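Local coordinates for protein amidohydrolase (Thermotoga maritima, PDB 3OOQ) that is a predicted metal-dependent amidohydrolase with a TIM-barrel fold, possibly acting as an allantoinase, at residues P222-A227 against V248-T253; V48-K53 against L361-G366; V317-A322 against H367-K372; K187-K192 against T204-K209. All blocks are in the same frame, centred on the assembly; numbering follows the deposited sequence.

Interaction 1 of 4, residues P222-A227 against V248-T253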
loop_
_atom_site.group_PDB
_atom_site.type_symbol
_atom_site.label_atom_id
_atom_site.label_comp_id
_atom_site.label_asym_id
_atom_site.label_seq_id
_atom_site.Cartn_x
_atom_site.Cartn_y
_atom_site.Cartn_z
ATOM N N PRO F 222 18.867 -25.771 -28.420
ATOM C CA PRO F 222 17.458 -26.077 -28.222
ATOM C C PRO F 222 16.753 -25.134 -27.233
ATOM O O PRO F 222 17.395 -24.537 -26.366
ATOM C CB PRO F 222 17.489 -27.478 -27.603
ATOM C CG PRO F 222 18.818 -27.533 -26.875
ATOM C CD PRO F 222 19.755 -26.728 -27.724
ATOM N N ALA F 223 15.428 -25.052 -27.375
ATOM C CA ALA F 223 14.556 -24.586 -26.317
ATOM C C ALA F 223 14.475 -25.674 -25.244
ATOM O O ALA F 223 14.325 -26.869 -25.549
ATOM C CB ALA F 223 13.165 -24.288 -26.863
ATOM N N ARG F 224 14.559 -25.246 -23.992
ATOM C CA ARG F 224 14.374 -26.138 -22.877
ATOM C C ARG F 224 13.076 -25.716 -22.204
ATOM O O ARG F 224 13.036 -24.692 -21.519
ATOM C CB ARG F 224 15.592 -26.065 -21.944
ATOM C CG ARG F 224 16.951 -26.440 -22.605
ATOM C CD ARG F 224 16.995 -27.900 -23.106
ATOM N NE ARG F 224 16.762 -28.818 -21.982
ATOM C CZ ARG F 224 17.712 -29.413 -21.264
ATOM N NH1 ARG F 224 18.994 -29.247 -21.567
ATOM N NH2 ARG F 224 17.381 -30.175 -20.228
HETATM N N MSE F 225 12.018 -26.508 -22.400
HETATM C CA MSE F 225 10.648 -26.065 -22.133
HETATM C C MSE F 225 9.986 -26.759 -20.956
HETATM O O MSE F 225 9.600 -27.926 -21.049
HETATM C CB MSE F 225 9.792 -26.196 -23.399
HETATM C CG MSE F 225 10.307 -25.295 -24.493
HETATM SE SE MSE F 225 9.409 -25.513 -26.195
HETATM C CE MSE F 225 8.521 -23.788 -26.242
ATOM N N HIS F 226 9.875 -26.013 -19.856
ATOM C CA HIS F 226 9.325 -26.483 -18.579
ATOM C C HIS F 226 7.812 -26.649 -18.739
ATOM O O HIS F 226 7.119 -25.667 -19.029
ATOM C CB HIS F 226 9.672 -25.438 -17.477
ATOM C CG HIS F 226 8.911 -25.582 -16.190
ATOM N ND1 HIS F 226 7.569 -25.251 -16.055
ATOM C CD2 HIS F 226 9.320 -25.977 -14.960
ATOM C CE1 HIS F 226 7.187 -25.455 -14.803
ATOM N NE2 HIS F 226 8.230 -25.907 -14.119
ATOM N N ALA F 227 7.314 -27.872 -18.554
ATOM C CA ALA F 227 5.877 -28.161 -18.630
ATOM C C ALA F 227 5.493 -29.425 -17.881
ATOM O O ALA F 227 6.160 -30.452 -18.004
ATOM C CB ALA F 227 5.397 -28.269 -20.096
ATOM N N VAL F 248 13.442 -29.533 -25.924
ATOM C CA VAL F 248 13.457 -30.562 -24.915
ATOM C C VAL F 248 12.337 -30.186 -23.945
ATOM O O VAL F 248 12.143 -29.016 -23.632
ATOM C CB VAL F 248 14.834 -30.580 -24.168
ATOM C CG1 VAL F 248 14.848 -31.587 -23.050
ATOM C CG2 VAL F 248 16.007 -30.858 -25.154
ATOM N N ILE F 249 11.589 -31.174 -23.478
ATOM C CA ILE F 249 10.591 -30.942 -22.442
ATOM C C ILE F 249 11.222 -31.177 -21.070
ATOM O O ILE F 249 11.835 -32.233 -20.851
ATOM C CB ILE F 249 9.399 -31.887 -22.624
ATOM C CG1 ILE F 249 8.683 -31.634 -23.968
ATOM C CG2 ILE F 249 8.444 -31.767 -21.455
ATOM C CD1 ILE F 249 7.859 -30.315 -24.008
ATOM N N GLU F 250 11.102 -30.199 -20.170
ATOM C CA GLU F 250 11.610 -30.331 -18.804
ATOM C C GLU F 250 10.487 -30.762 -17.872
ATOM O O GLU F 250 9.379 -30.223 -17.939
ATOM C CB GLU F 250 12.197 -29.011 -18.277
ATOM C CG GLU F 250 13.017 -28.197 -19.246
ATOM C CD GLU F 250 14.162 -28.984 -19.869
ATOM O OE1 GLU F 250 14.376 -28.802 -21.083
ATOM O OE2 GLU F 250 14.832 -29.784 -19.158
ATOM N N HIS F 251 10.806 -31.706 -16.984
ATOM C CA HIS F 251 9.859 -32.349 -16.047
ATOM C C HIS F 251 8.875 -33.282 -16.768
ATOM O O HIS F 251 8.879 -34.495 -16.520
ATOM C CB HIS F 251 9.118 -31.345 -15.163
ATOM C CG HIS F 251 9.987 -30.250 -14.628
ATOM N ND1 HIS F 251 10.982 -30.475 -13.698
ATOM C CD2 HIS F 251 10.008 -28.918 -14.888
ATOM C CE1 HIS F 251 11.583 -29.330 -13.412
ATOM N NE2 HIS F 251 11.007 -28.369 -14.115
ATOM N N GLY F 252 8.030 -32.719 -17.634
ATOM C CA GLY F 252 7.093 -33.517 -18.437
ATOM C C GLY F 252 6.273 -34.470 -17.581
ATOM O O GLY F 252 6.065 -35.632 -17.933
ATOM N N THR F 253 5.798 -33.953 -16.455
ATOM C CA THR F 253 5.088 -34.742 -15.451
ATOM C C THR F 253 3.999 -35.650 -16.048
ATOM O O THR F 253 3.899 -36.812 -15.660
ATOM C CB THR F 253 4.526 -33.803 -14.364
ATOM O OG1 THR F 253 5.630 -33.228 -13.659
ATOM C CG2 THR F 253 3.650 -34.543 -13.370
#
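R224 and V248 lie side by side on neighbouring parallel strands, their CA atoms 5.0 Å apart, and the register continues through M225 with I249 and H226 with E250. With helix 230-243 as the connection, the pair forms a beta-alpha-beta crossover of the TIM barrel. The backbone stitching runs from V248 N to A223 O (2.8 Å) through M225 N to V248 O and E250 N to M225 O, and continues with the longer A227 N to E250 O (3.2 Å), after which G252 N makes only a weak bond to A227 O. At E250 segment 248-253 turns a corner.

R224 and E250 share a face with V248 and cross at about a right angle. R224 grips the carboxylate side-on: NE gives its hydrogen to OE1 of E250 at 2.5 Å, while NH2 reaches OE2 of E250 at 2.8 Å, both on the syn side, with the two planes turned 41° apart. NH2 has a second acceptor in A62 O, so this buried charge pair is also tied to strand 54-64. The arginine is bent at chi2 and chi3, and its NE comes within 3.4 Å of V248 CB. On the other face, M225, a selenomethionine, and I249 pack against helix 230-243.

H226 and H251 lie near the C-terminal ends of the strands, where amidohydrolases commonly carry their active site; H251 ND1 is hydrogen-bonded to G272 O.

Interaction 2 of 4, residues V48-K53 against L361-G366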
loop_
_atom_site.group_PDB
_atom_site.type_symbol
_atom_site.label_atom_id
_atom_site.label_comp_id
_atom_site.label_asym_id
_atom_site.label_seq_id
_atom_site.Cartn_x
_atom_site.Cartn_y
_atom_site.Cartn_z
ATOM N N VAL F 48 46.433 -47.646 -10.126
ATOM C CA VAL F 48 45.499 -47.546 -9.028
ATOM C C VAL F 48 44.730 -48.851 -8.971
ATOM O O VAL F 48 43.979 -49.191 -9.882
ATOM C CB VAL F 48 44.528 -46.371 -9.217
ATOM C CG1 VAL F 48 43.570 -46.270 -8.040
ATOM C CG2 VAL F 48 45.314 -45.070 -9.400
ATOM N N ASP F 49 44.926 -49.582 -7.886
ATOM C CA ASP F 49 44.282 -50.866 -7.708
ATOM C C ASP F 49 42.872 -50.659 -7.178
ATOM O O ASP F 49 42.686 -50.061 -6.116
ATOM C CB ASP F 49 45.121 -51.747 -6.769
ATOM C CG ASP F 49 44.373 -52.980 -6.288
ATOM O OD1 ASP F 49 43.767 -53.682 -7.114
ATOM O OD2 ASP F 49 44.410 -53.252 -5.066
ATOM N N LEU F 50 41.885 -51.161 -7.911
ATOM C CA LEU F 50 40.492 -50.998 -7.515
ATOM C C LEU F 50 39.798 -52.330 -7.302
ATOM O O LEU F 50 38.569 -52.441 -7.480
ATOM C CB LEU F 50 39.712 -50.146 -8.539
ATOM C CG LEU F 50 40.168 -48.706 -8.819
ATOM C CD1 LEU F 50 39.296 -48.083 -9.904
ATOM C CD2 LEU F 50 40.168 -47.848 -7.562
ATOM N N THR F 51 40.583 -53.342 -6.933
ATOM C CA THR F 51 40.036 -54.647 -6.544
ATOM C C THR F 51 38.925 -54.472 -5.503
ATOM O O THR F 51 39.131 -53.820 -4.475
ATOM C CB THR F 51 41.142 -55.561 -5.950
ATOM O OG1 THR F 51 42.180 -55.732 -6.920
ATOM C CG2 THR F 51 40.569 -56.936 -5.556
ATOM N N GLY F 52 37.749 -55.034 -5.775
ATOM C CA GLY F 52 36.630 -54.917 -4.840
ATOM C C GLY F 52 35.772 -53.667 -5.008
ATOM O O GLY F 52 34.716 -53.552 -4.376
ATOM N N LYS F 53 36.208 -52.745 -5.873
ATOM C CA LYS F 53 35.527 -51.464 -6.090
ATOM C C LYS F 53 34.773 -51.455 -7.431
ATOM O O LYS F 53 34.908 -52.375 -8.233
ATOM C CB LYS F 53 36.541 -50.308 -6.070
ATOM C CG LYS F 53 37.570 -50.344 -4.935
ATOM C CD LYS F 53 36.914 -50.134 -3.578
ATOM C CE LYS F 53 37.884 -50.324 -2.403
ATOM N NZ LYS F 53 37.083 -50.175 -1.154
ATOM N N LEU F 361 35.321 -40.002 -13.911
ATOM C CA LEU F 361 35.193 -41.355 -13.371
ATOM C C LEU F 361 34.965 -41.330 -11.870
ATOM O O LEU F 361 35.543 -40.509 -11.146
ATOM C CB LEU F 361 36.453 -42.188 -13.702
ATOM C CG LEU F 361 36.758 -42.367 -15.203
ATOM C CD1 LEU F 361 38.161 -42.919 -15.454
ATOM C CD2 LEU F 361 35.706 -43.240 -15.885
ATOM N N VAL F 362 34.115 -42.230 -11.396
ATOM C CA VAL F 362 33.837 -42.283 -9.965
ATOM C C VAL F 362 34.109 -43.680 -9.453
ATOM O O VAL F 362 33.599 -44.651 -10.013
ATOM C CB VAL F 362 32.359 -41.905 -9.666
ATOM C CG1 VAL F 362 32.102 -41.915 -8.161
ATOM C CG2 VAL F 362 32.026 -40.528 -10.258
ATOM N N VAL F 363 34.926 -43.767 -8.399
ATOM C CA VAL F 363 35.191 -45.019 -7.694
ATOM C C VAL F 363 34.185 -45.151 -6.567
ATOM O O VAL F 363 34.191 -44.363 -5.626
ATOM C CB VAL F 363 36.646 -45.096 -7.107
ATOM C CG1 VAL F 363 36.858 -46.419 -6.370
ATOM C CG2 VAL F 363 37.709 -44.905 -8.198
ATOM N N TRP F 364 33.318 -46.150 -6.687
ATOM C CA TRP F 364 32.323 -46.470 -5.683
ATOM C C TRP F 364 32.779 -47.713 -4.910
ATOM O O TRP F 364 33.418 -48.624 -5.480
ATOM C CB TRP F 364 30.997 -46.801 -6.345
ATOM C CG TRP F 364 30.231 -45.632 -6.857
ATOM C CD1 TRP F 364 30.374 -45.035 -8.080
ATOM C CD2 TRP F 364 29.192 -44.908 -6.176
ATOM N NE1 TRP F 364 29.501 -43.977 -8.199
ATOM C CE2 TRP F 364 28.757 -43.881 -7.054
ATOM C CE3 TRP F 364 28.596 -45.017 -4.910
ATOM C CZ2 TRP F 364 27.750 -42.972 -6.712
ATOM C CZ3 TRP F 364 27.574 -44.109 -4.570
ATOM C CH2 TRP F 364 27.171 -43.104 -5.471
ATOM N N SER F 365 32.409 -47.751 -3.633
ATOM C CA SER F 365 32.743 -48.850 -2.737
ATOM C C SER F 365 31.915 -50.092 -3.079
ATOM O O SER F 365 32.298 -51.207 -2.750
ATOM C CB SER F 365 32.497 -48.429 -1.269
ATOM O OG SER F 365 31.103 -48.392 -0.971
ATOM N N GLY F 366 30.776 -49.865 -3.726
ATOM C CA GLY F 366 29.828 -50.915 -4.100
ATOM C C GLY F 366 28.896 -50.311 -5.128
ATOM O O GLY F 366 29.127 -49.183 -5.591
HETATM O O HOH W 1 34.539 -51.674 -1.225
#
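L50 and K53 approach strand 361-364 from a type II turn spanning L50 to K53, with no direct hydrogen bond between the segments and K53 CA 5.1 Å from S365 CA. L50 and V363 meet tip to tip: CD2 of L50 lies 3.8 Å from CG1 of V363, and both leucine methyls also touch CG2. V363 CG1 stands anti to the backbone N (chi1 179°), where it packs on L50 CD2 and K53 CB. An alanine in place of V363 would probably deprive both L50 methyls and K53 CB of their contacts with the valine methyls and open a gap between turn and strand.

F9 and L55 add to this apolar cluster, which joins the turn after strand 46-49 of the N-terminal sheet to a C-terminal strand, consistent with the small beta domain that both chain ends build in many amidohydrolases.

Beside this cluster, W364 O sits 3.6 Å from K53 CA. A water bridges the segments, accepting from K53 NZ at 3.0 Å and donating to S365 O at 2.8 Å, while NZ also forms a salt bridge with E376. D49 OD1 accepts from T51 OG1 (2.6 Å) and, in an Asx turn, from T51 N.

Interaction 3 of 4, residues V317-A322 against H367-K372; sequences VQAATA and HPFDMK
The carbonyl oxygen of V317, a residue whose side chain packs on M371, is gripped twice from within its own helix: T321 OG1 donates to V317 O at 2.8 Å and T321 N at 3.1 Å, from opposite faces of the carbonyl plane. Across the contact everything is apolar. A320 presents its CB to F369 CB at 3.7 Å, and its backbone lies over one face of the F369 ring, towards the rim. A319 comes to the far end of the same ring, its CB 3.8 Å from F369 CE1 and about as near to CZ.

M371, a selenomethionine, crosses V317 at about a right angle with SE 3.9 Å from V317 CG2; bends at chi2 and chi3 take its CE to A320 CB. The loop that presents F369 and M371 is shaped by a type I turn from H367 to D370. There F369 N donates to H367 ND1 (3.0 Å) in the imidazole plane, and D370 OD1 receives K372 N in an Asx turn.

R324 of a neighbouring subunit bonds to P368 O and D370 O. Within the chain, F369 is wedged between helix 315-321 and L332 and L333 of helix 329-334, so the loop between strands 361-364 and 375-380 rests on the helical layer of the barrel.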
loop_
_atom_site.group_PDB
_atom_site.type_symbol
_atom_site.label_atom_id
_atom_site.label_comp_id
_atom_site.label_asym_id
_atom_site.label_seq_id
_atom_site.Cartn_x
_atom_site.Cartn_y
_atom_site.Cartn_z
ATOM N N VAL F 317 19.896 -41.988 -5.122
ATOM C CA VAL F 317 18.811 -42.362 -4.230
ATOM C C VAL F 317 17.482 -42.300 -4.988
ATOM O O VAL F 317 16.667 -43.234 -4.905
ATOM C CB VAL F 317 18.744 -41.471 -2.949
ATOM C CG1 VAL F 317 17.626 -41.937 -2.027
ATOM C CG2 VAL F 317 20.062 -41.492 -2.192
ATOM N N GLN F 318 17.279 -41.212 -5.730
ATOM C CA GLN F 318 16.091 -41.066 -6.559
ATOM C C GLN F 318 16.025 -42.152 -7.649
ATOM O O GLN F 318 14.991 -42.794 -7.822
ATOM C CB GLN F 318 16.035 -39.687 -7.217
ATOM C CG GLN F 318 14.788 -39.554 -8.095
ATOM C CD GLN F 318 14.604 -38.194 -8.717
ATOM O OE1 GLN F 318 13.490 -37.676 -8.725
ATOM N NE2 GLN F 318 15.677 -37.612 -9.269
ATOM N N ALA F 319 17.124 -42.358 -8.371
ATOM C CA ALA F 319 17.147 -43.391 -9.421
ATOM C C ALA F 319 16.835 -44.762 -8.837
ATOM O O ALA F 319 15.884 -45.410 -9.272
ATOM C CB ALA F 319 18.470 -43.397 -10.151
ATOM N N ALA F 320 17.598 -45.178 -7.823
ATOM C CA ALA F 320 17.385 -46.477 -7.161
ATOM C C ALA F 320 15.934 -46.714 -6.762
ATOM O O ALA F 320 15.385 -47.779 -7.011
ATOM C CB ALA F 320 18.290 -46.619 -5.968
ATOM N N THR F 321 15.305 -45.702 -6.170
ATOM C CA THR F 321 13.913 -45.787 -5.712
ATOM C C THR F 321 12.958 -46.114 -6.862
ATOM O O THR F 321 11.914 -46.755 -6.661
ATOM C CB THR F 321 13.486 -44.478 -5.014
ATOM O OG1 THR F 321 14.271 -44.312 -3.830
ATOM C CG2 THR F 321 11.998 -44.480 -4.636
ATOM N N ALA F 322 13.322 -45.707 -8.073
ATOM C CA ALA F 322 12.454 -45.988 -9.212
ATOM C C ALA F 322 12.316 -47.486 -9.474
ATOM O O ALA F 322 11.337 -47.914 -10.088
ATOM C CB ALA F 322 12.893 -45.233 -10.448
ATOM N N HIS F 367 27.829 -51.027 -5.477
ATOM C CA HIS F 367 26.911 -50.534 -6.496
ATOM C C HIS F 367 26.243 -49.218 -6.031
ATOM O O HIS F 367 25.812 -49.128 -4.881
ATOM C CB HIS F 367 25.855 -51.591 -6.826
ATOM C CG HIS F 367 25.127 -51.319 -8.110
ATOM N ND1 HIS F 367 24.257 -50.259 -8.266
ATOM C CD2 HIS F 367 25.156 -51.960 -9.303
ATOM C CE1 HIS F 367 23.786 -50.255 -9.500
ATOM N NE2 HIS F 367 24.309 -51.281 -10.147
ATOM N N PRO F 368 26.156 -48.202 -6.914
ATOM C CA PRO F 368 25.585 -46.890 -6.522
ATOM C C PRO F 368 24.127 -46.929 -6.078
ATOM O O PRO F 368 23.680 -46.032 -5.370
ATOM C CB PRO F 368 25.712 -46.054 -7.802
ATOM C CG PRO F 368 26.887 -46.670 -8.519
ATOM C CD PRO F 368 26.731 -48.151 -8.268
ATOM N N PHE F 369 23.390 -47.952 -6.492
ATOM C CA PHE F 369 21.985 -48.079 -6.093
ATOM C C PHE F 369 21.869 -48.909 -4.826
ATOM O O PHE F 369 20.768 -49.242 -4.394
ATOM C CB PHE F 369 21.126 -48.713 -7.205
ATOM C CG PHE F 369 21.041 -47.898 -8.479
ATOM C CD1 PHE F 369 21.471 -46.572 -8.523
ATOM C CD2 PHE F 369 20.492 -48.464 -9.647
ATOM C CE1 PHE F 369 21.389 -45.828 -9.715
ATOM C CE2 PHE F 369 20.418 -47.731 -10.835
ATOM C CZ PHE F 369 20.850 -46.398 -10.859
ATOM N N ASP F 370 23.010 -49.286 -4.260
ATOM C CA ASP F 370 23.018 -49.974 -2.980
ATOM C C ASP F 370 23.278 -48.887 -1.969
ATOM O O ASP F 370 24.303 -48.194 -2.038
ATOM C CB ASP F 370 24.104 -51.062 -2.915
ATOM C CG ASP F 370 24.059 -51.884 -1.613
ATOM O OD1 ASP F 370 23.659 -51.377 -0.542
ATOM O OD2 ASP F 370 24.441 -53.072 -1.661
HETATM N N MSE F 371 22.343 -48.726 -1.041
HETATM C CA MSE F 371 22.422 -47.604 -0.099
HETATM C C MSE F 371 23.602 -47.725 0.875
HETATM O O MSE F 371 23.932 -46.768 1.574
HETATM C CB MSE F 371 21.098 -47.396 0.627
HETATM C CG MSE F 371 19.941 -46.951 -0.298
HETATM SE SE MSE F 371 20.316 -45.269 -1.280
HETATM C CE MSE F 371 20.762 -46.002 -3.050
ATOM N N LYS F 372 24.266 -48.883 0.891
ATOM C CA LYS F 372 25.460 -49.018 1.705
ATOM C C LYS F 372 26.686 -48.438 1.011
ATOM O O LYS F 372 27.695 -48.158 1.657
ATOM C CB LYS F 372 25.699 -50.477 2.089
ATOM C CG LYS F 372 24.663 -50.992 3.055
ATOM C CD LYS F 372 24.969 -52.404 3.482
ATOM C CE LYS F 372 24.009 -52.818 4.577
ATOM N NZ LYS F 372 23.783 -54.275 4.549
#

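Interaction 4 of 4, residues K187-K192 against T204-K209; sequences KNYMKK and TETDLK
Y189 reaches from helix 172-198 to the chain just before helix 208-217, and its hydroxyl carries the polar link. D207 N donates to Y189 OH at 3.0 Å with an N-H...O angle of 163°. The same OH is hydrogen-bonded to E211 OE1, so the hydroxyl is held by two partners and would presumably give its own proton to the carboxylate. CG is anti to the backbone N (chi1 179°), and the far end of the ring comes to E205, T206 and D207. E205 O lies in the ring plane at its edge, 3.3 Å from CE2, and T206 CA is near the same plane, 3.4 Å from OH, while D207 CB touches CE2. F203 meets the ring edge-to-face.

D207 is the N-cap of helix 208-217. Its OD1 accepts weakly from K209 N (2.8 Å) and, also weakly, from M210 N, so the residue whose N-H is spent on the tyrosine offers its carboxylate to the first turn. T206 O is taken by N188 ND2 of a neighbouring subunit, and N188 ND2 of this chain bonds in turn to T206 O of another subunit. K192 NZ and E205 OE2, 4.4 Å apart, are beyond salt-bridge distance, and any attraction between them is probably modest.

A phenylalanine in place of Y189 would probably leave D207 N and E211 OE1 without their shared mate and the helix start less firmly tied. The polar link across the contact is thus one hydroxyl between a backbone N-H and a carboxylate, and the charged pair probably adds little.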
loop_
_atom_site.group_PDB
_atom_site.type_symbol
_atom_site.label_atom_id
_atom_site.label_comp_id
_atom_site.label_asym_id
_atom_site.label_seq_id
_atom_site.Cartn_x
_atom_site.Cartn_y
_atom_site.Cartn_z
ATOM N N LYS F 187 11.965 -13.086 -35.465
ATOM C CA LYS F 187 11.833 -13.126 -36.919
ATOM C C LYS F 187 11.967 -11.764 -37.590
ATOM O O LYS F 187 12.660 -11.655 -38.595
ATOM C CB LYS F 187 10.544 -13.825 -37.349
ATOM C CG LYS F 187 10.436 -15.248 -36.795
ATOM C CD LYS F 187 9.872 -16.229 -37.789
ATOM C CE LYS F 187 8.403 -16.021 -38.042
ATOM N NZ LYS F 187 7.974 -16.735 -39.284
ATOM N N ASN F 188 11.318 -10.728 -37.049
ATOM C CA ASN F 188 11.480 -9.367 -37.609
ATOM C C ASN F 188 12.944 -8.935 -37.603
ATOM O O ASN F 188 13.434 -8.376 -38.567
ATOM C CB ASN F 188 10.663 -8.331 -36.837
ATOM C CG ASN F 188 9.173 -8.520 -36.997
ATOM O OD1 ASN F 188 8.703 -9.125 -37.965
ATOM N ND2 ASN F 188 8.414 -7.994 -36.051
ATOM N N TYR F 189 13.612 -9.205 -36.490
ATOM C CA TYR F 189 15.011 -8.859 -36.257
ATOM C C TYR F 189 15.947 -9.499 -37.285
ATOM O O TYR F 189 16.845 -8.844 -37.807
ATOM C CB TYR F 189 15.368 -9.352 -34.872
ATOM C CG TYR F 189 16.784 -9.145 -34.401
ATOM C CD1 TYR F 189 17.684 -10.211 -34.357
ATOM C CD2 TYR F 189 17.205 -7.894 -33.938
ATOM C CE1 TYR F 189 19.006 -10.031 -33.870
ATOM C CE2 TYR F 189 18.501 -7.703 -33.455
ATOM C CZ TYR F 189 19.391 -8.765 -33.418
ATOM O OH TYR F 189 20.663 -8.541 -32.916
HETATM N N MSE F 190 15.730 -10.778 -37.549
HETATM C CA MSE F 190 16.457 -11.485 -38.588
HETATM C C MSE F 190 16.227 -10.882 -39.970
HETATM O O MSE F 190 17.181 -10.705 -40.725
HETATM C CB MSE F 190 16.106 -12.973 -38.563
HETATM C CG MSE F 190 16.580 -13.662 -37.279
HETATM SE SE MSE F 190 15.985 -15.513 -37.107
HETATM C CE MSE F 190 17.129 -16.335 -38.487
ATOM N N LYS F 191 14.979 -10.542 -40.284
ATOM C CA LYS F 191 14.668 -9.951 -41.579
ATOM C C LYS F 191 15.313 -8.576 -41.718
ATOM O O LYS F 191 15.770 -8.222 -42.802
ATOM C CB LYS F 191 13.161 -9.869 -41.814
ATOM C CG LYS F 191 12.498 -11.234 -41.845
ATOM C CD LYS F 191 10.991 -11.150 -41.888
ATOM C CE LYS F 191 10.405 -12.540 -41.784
ATOM N NZ LYS F 191 8.926 -12.479 -41.680
ATOM N N LYS F 192 15.372 -7.819 -40.624
ATOM C CA LYS F 192 16.086 -6.538 -40.638
ATOM C C LYS F 192 17.574 -6.731 -40.927
ATOM O O LYS F 192 18.162 -5.972 -41.696
ATOM C CB LYS F 192 15.889 -5.764 -39.334
ATOM C CG LYS F 192 14.505 -5.160 -39.181
ATOM C CD LYS F 192 14.376 -4.487 -37.823
ATOM C CE LYS F 192 12.928 -4.163 -37.481
ATOM N NZ LYS F 192 12.776 -4.001 -35.985
ATOM N N THR F 204 22.941 -1.847 -37.180
ATOM C CA THR F 204 23.169 -0.982 -36.020
ATOM C C THR F 204 22.093 -1.149 -34.932
ATOM O O THR F 204 21.932 -0.269 -34.080
ATOM C CB THR F 204 23.284 0.526 -36.421
ATOM O OG1 THR F 204 22.014 1.017 -36.864
ATOM C CG2 THR F 204 24.327 0.743 -37.504
ATOM N N GLU F 205 21.374 -2.275 -34.967
ATOM C CA GLU F 205 20.261 -2.534 -34.040
ATOM C C GLU F 205 20.411 -3.889 -33.326
ATOM O O GLU F 205 19.434 -4.580 -33.055
ATOM C CB GLU F 205 18.908 -2.440 -34.778
ATOM C CG GLU F 205 18.495 -1.033 -35.238
ATOM C CD GLU F 205 17.174 -1.033 -36.033
ATOM O OE1 GLU F 205 17.229 -0.988 -37.280
ATOM O OE2 GLU F 205 16.075 -1.089 -35.426
ATOM N N THR F 206 21.649 -4.249 -33.010
ATOM C CA THR F 206 21.952 -5.487 -32.317
ATOM C C THR F 206 21.281 -5.478 -30.935
ATOM O O THR F 206 21.344 -4.483 -30.211
ATOM C CB THR F 206 23.474 -5.674 -32.204
ATOM O OG1 THR F 206 24.036 -5.651 -33.520
ATOM C CG2 THR F 206 23.821 -6.999 -31.538
ATOM N N ASP F 207 20.610 -6.573 -30.610
ATOM C CA ASP F 207 19.831 -6.671 -29.396
ATOM C C ASP F 207 20.109 -8.020 -28.773
ATOM O O ASP F 207 19.826 -9.066 -29.352
ATOM C CB ASP F 207 18.337 -6.502 -29.687
ATOM C CG ASP F 207 17.464 -6.594 -28.426
ATOM O OD1 ASP F 207 17.771 -7.365 -27.508
ATOM O OD2 ASP F 207 16.438 -5.904 -28.359
ATOM N N LEU F 208 20.641 -7.965 -27.561
ATOM C CA LEU F 208 21.069 -9.132 -26.818
ATOM C C LEU F 208 19.952 -10.171 -26.692
ATOM O O LEU F 208 20.193 -11.363 -26.844
ATOM C CB LEU F 208 21.530 -8.666 -25.432
ATOM C CG LEU F 208 22.790 -9.267 -24.852
ATOM C CD1 LEU F 208 23.963 -9.056 -25.808
ATOM C CD2 LEU F 208 23.040 -8.610 -23.491
ATOM N N LYS F 209 18.733 -9.705 -26.413
ATOM C CA LYS F 209 17.567 -10.591 -26.278
ATOM C C LYS F 209 17.190 -11.249 -27.611
ATOM O O LYS F 209 16.822 -12.424 -27.648
ATOM C CB LYS F 209 16.354 -9.815 -25.731
ATOM C CG LYS F 209 16.461 -9.290 -24.303
ATOM C CD LYS F 209 15.126 -8.599 -23.941
ATOM C CE LYS F 209 15.037 -8.117 -22.502
ATOM N NZ LYS F 209 13.563 -7.916 -22.134
#

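Overall arrangement
From the N terminus, residues 48-53 open the longest loop, which interaction 2 closes only at 361-366, tying the N-terminal sheet to a C-terminal strand. Nested inside it come first interaction 4, which closes the short connection from helix 172-198 to helix 208-217, and then interaction 1, which begins just after that second helix and pairs two successive barrel strands. Interaction 3 opens later, at 317-322, and closes at 367-372, directly beyond the second segment of interaction 2. These two therefore cross, with centres about 17 Å apart, joining the beta domain to the barrel's helices. Interaction 4 lies on the opposite side of the chain's centre from interactions 2 and 3, its centre about 53 Å from that of interaction 2.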